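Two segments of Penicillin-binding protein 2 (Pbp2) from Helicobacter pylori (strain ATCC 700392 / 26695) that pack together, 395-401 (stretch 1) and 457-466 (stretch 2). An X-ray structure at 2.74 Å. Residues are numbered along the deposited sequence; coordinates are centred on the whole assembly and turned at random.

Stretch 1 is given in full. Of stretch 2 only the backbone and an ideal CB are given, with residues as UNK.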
# COMPACT_ATOMS: atom_id res chain seq x y z
N LYS A 395 -8.32 9.80 32.70
CA LYS A 395 -8.45 9.22 31.37
C LYS A 395 -9.16 7.88 31.47
O LYS A 395 -8.91 7.13 32.41
CB LYS A 395 -7.08 8.99 30.75
CG LYS A 395 -6.14 10.18 30.71
CD LYS A 395 -4.87 9.81 29.95
CE LYS A 395 -3.88 10.97 29.88
NZ LYS A 395 -2.76 10.70 28.95
N THR A 396 -10.02 7.58 30.50
CA THR A 396 -10.59 6.26 30.33
C THR A 396 -9.51 5.22 29.95
O THR A 396 -9.68 4.03 30.24
CB THR A 396 -11.72 6.22 29.28
OG1 THR A 396 -11.21 6.60 28.00
CG2 THR A 396 -12.89 7.16 29.68
N GLY A 397 -8.42 5.67 29.32
CA GLY A 397 -7.33 4.77 28.89
C GLY A 397 -7.44 4.30 27.44
O GLY A 397 -7.01 3.20 27.10
N VAL A 398 -8.00 5.13 26.58
CA VAL A 398 -8.29 4.75 25.22
C VAL A 398 -6.97 4.65 24.48
O VAL A 398 -6.02 5.35 24.83
CB VAL A 398 -9.28 5.74 24.57
CG1 VAL A 398 -8.61 7.06 24.27
CG2 VAL A 398 -9.90 5.16 23.31
N ASP A 399 -6.89 3.76 23.50
CA ASP A 399 -5.66 3.57 22.73
C ASP A 399 -5.53 4.56 21.55
O ASP A 399 -5.46 4.18 20.37
CB ASP A 399 -5.50 2.09 22.30
CG ASP A 399 -6.65 1.58 21.43
OD1 ASP A 399 -7.75 2.14 21.46
OD2 ASP A 399 -6.42 0.60 20.71
N LEU A 400 -5.52 5.84 21.91
CA LEU A 400 -5.16 6.94 21.02
C LEU A 400 -4.16 7.79 21.75
O LEU A 400 -3.96 7.64 22.95
CB LEU A 400 -6.39 7.78 20.67
CG LEU A 400 -7.46 7.17 19.78
CD1 LEU A 400 -8.58 8.18 19.54
CD2 LEU A 400 -6.82 6.74 18.47
N PRO A 401 -3.49 8.71 21.02
CA PRO A 401 -2.63 9.67 21.72
C PRO A 401 -3.41 10.80 22.42
O PRO A 401 -4.48 11.22 21.95
CB PRO A 401 -1.75 10.22 20.60
CG PRO A 401 -2.07 9.45 19.36
CD PRO A 401 -3.43 8.88 19.56
N UNK A 457 -15.33 -0.45 31.96
CA UNK A 457 -14.65 -0.86 30.75
C UNK A 457 -13.63 0.17 30.36
O UNK A 457 -13.89 1.37 30.43
CB UNK A 457 -15.64 -1.09 29.61
N UNK A 458 -12.45 -0.28 29.95
CA UNK A 458 -11.49 0.58 29.26
C UNK A 458 -11.82 0.58 27.77
O UNK A 458 -11.60 -0.45 27.11
CB UNK A 458 -10.05 0.11 29.50
N UNK A 459 -12.35 1.72 27.22
CA UNK A 459 -12.65 1.77 25.78
C UNK A 459 -11.39 1.61 24.98
O UNK A 459 -10.36 2.11 25.40
CB UNK A 459 -13.34 3.08 25.40
N UNK A 460 -11.46 0.89 23.87
CA UNK A 460 -10.29 0.70 23.03
C UNK A 460 -10.74 0.37 21.65
O UNK A 460 -11.90 0.06 21.45
CB UNK A 460 -9.37 -0.39 23.58
N UNK A 461 -9.83 0.48 20.69
CA UNK A 461 -10.12 0.23 19.28
C UNK A 461 -9.45 -1.05 18.78
O UNK A 461 -9.99 -1.76 17.94
CB UNK A 461 -9.67 1.42 18.43
N UNK A 462 -8.26 -1.36 19.28
CA UNK A 462 -7.52 -2.52 18.83
C UNK A 462 -8.07 -3.82 19.45
O UNK A 462 -7.93 -4.05 20.65
CB UNK A 462 -6.04 -2.35 19.17
N UNK A 463 -8.67 -4.68 18.62
CA UNK A 463 -9.30 -5.90 19.13
C UNK A 463 -8.32 -6.74 19.92
O UNK A 463 -8.69 -7.32 20.92
CB UNK A 463 -9.88 -6.73 17.98
N UNK A 464 -7.07 -6.79 19.48
CA UNK A 464 -6.02 -7.56 20.18
C UNK A 464 -5.44 -6.79 21.39
O UNK A 464 -4.36 -7.12 21.87
CB UNK A 464 -4.89 -7.91 19.20
N UNK A 465 -6.16 -5.79 21.88
CA UNK A 465 -5.82 -5.10 23.13
C UNK A 465 -6.69 -5.59 24.30
O UNK A 465 -7.65 -4.93 24.67
CB UNK A 465 -5.98 -3.59 22.96
N UNK A 466 -6.34 -6.75 24.86
CA UNK A 466 -7.08 -7.35 25.99
C UNK A 466 -7.03 -6.43 27.20
O UNK A 466 -6.08 -6.42 27.98
CB UNK A 466 -6.51 -8.72 26.35

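At position 457 the ideal CB has nothing of stretch 1 within 5.5 Å. Many side chains would suit. The residue is Ala457.

At position 458 CA-to-CB points sideways. The ideal CB lies 4.0 Å from Thr396 O, with the carbonyl of Gly397 a little farther off. A small or medium side chain fits, polar or with a methyl to lay along these oxygens. The residue is Thr458. Its CG2 packs 3.6 Å from Thr396 O and 3.5 Å from Gly397 O.

At position 459 phi is -63° and psi 142°, values open to proline. The ideal CB is 4.5 Å from Val398 CG2, and the CA-to-CB bond of Thr396 points toward this stretch. A compact apolar group would suit. The residue is Pro459. Its ring CD meets Thr396 CB at 3.6 Å. Its carbonyl O receives a CA-H...O contact from Val398 CA at 3.4 Å.

At position 460 the backbone is extended, and the ideal CB is 3.7 Å from Asp399 OD1. An acidic group held close to that oxygen would be unfavourable; many others could pass by. The residue is His460. Its end leads away from stretch 1, and ND1 donates a hydrogen bond to Thr458 O at 2.9 Å, within its own stretch.

At position 461 the backbone N donates to Asp399 OD1 at 2.8 Å, and weakly to Asp399 OD2 at 3.4 Å. Any residue but proline could supply this N-H. Beyond the sideways CB, Val398 CG2 and Leu400 CD1 offer an apolar surface, suited to leucine, methionine or an aromatic ring. The residue is Phe461. Its CE2 lies 3.8 Å from Val398 CG2 and 4.0 Å from Leu400 CD1. Asp399 OD1 sits at the ring edge, 3.4 Å from CD2.

At position 462 the backbone N donates to Asp399 OD2 at 3.0 Å, so one carboxylate holds two successive amides. The ideal CB is only 3.4 Å from that same OD2, which favours a small side chain. The residue is Ala462. It begins a type I turn, closed by a hydrogen bond from the backbone N of position 465 to Ala462 O at 2.8 Å.

Position 463 points away and position 464 is out of reach. Both lie within the turn. They are Ile463 and Asn464.

At position 465 CA-to-CB points toward stretch 1, and the ideal CB is 4.8 Å from Asp399 OD2. A neutral polar or basic side chain able to donate would suit; an acid would face the like charge of Asp399. The residue is Asn465, whose amide orientation is uncertain.

Position 466 is out of reach. The residue is Lys466, poorly ordered.

Stretch 2 457-466: ATPHFAINNK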
# COMPACT_ATOMS: atom_id res chain seq x y z
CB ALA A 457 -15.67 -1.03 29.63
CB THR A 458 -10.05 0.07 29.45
OG1 THR A 458 -9.70 0.14 30.84
CG2 THR A 458 -9.07 0.89 28.67
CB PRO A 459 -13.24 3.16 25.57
CG PRO A 459 -13.68 3.60 26.92
CD PRO A 459 -12.69 3.00 27.88
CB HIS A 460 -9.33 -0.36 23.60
CG HIS A 460 -9.95 -1.71 23.76
ND1 HIS A 460 -10.75 -2.04 24.83
CD2 HIS A 460 -9.85 -2.83 23.01
CE1 HIS A 460 -11.15 -3.30 24.71
NE2 HIS A 460 -10.61 -3.80 23.62
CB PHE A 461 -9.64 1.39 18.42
CG PHE A 461 -10.46 2.64 18.59
CD1 PHE A 461 -11.66 2.80 17.91
CD2 PHE A 461 -10.03 3.65 19.43
CE1 PHE A 461 -12.40 3.95 18.05
CE2 PHE A 461 -10.77 4.81 19.58
CZ PHE A 461 -11.95 4.95 18.89
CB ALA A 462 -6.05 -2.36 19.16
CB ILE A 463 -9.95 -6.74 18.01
CG1 ILE A 463 -11.22 -6.04 17.53
CG2 ILE A 463 -10.30 -8.14 18.52
CD1 ILE A 463 -11.96 -6.74 16.41
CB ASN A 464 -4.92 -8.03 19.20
CG ASN A 464 -4.36 -6.90 18.32
OD1 ASN A 464 -4.91 -5.81 18.24
ND2 ASN A 464 -3.28 -7.21 17.60
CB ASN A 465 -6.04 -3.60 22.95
CG ASN A 465 -5.09 -2.74 23.77
OD1 ASN A 465 -4.36 -3.20 24.65
ND2 ASN A 465 -5.11 -1.45 23.46
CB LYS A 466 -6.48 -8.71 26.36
CG LYS A 466 -7.03 -9.35 27.65
CD LYS A 466 -6.05 -10.36 28.24
CE LYS A 466 -6.62 -11.09 29.45
NZ LYS A 466 -5.67 -12.15 29.90
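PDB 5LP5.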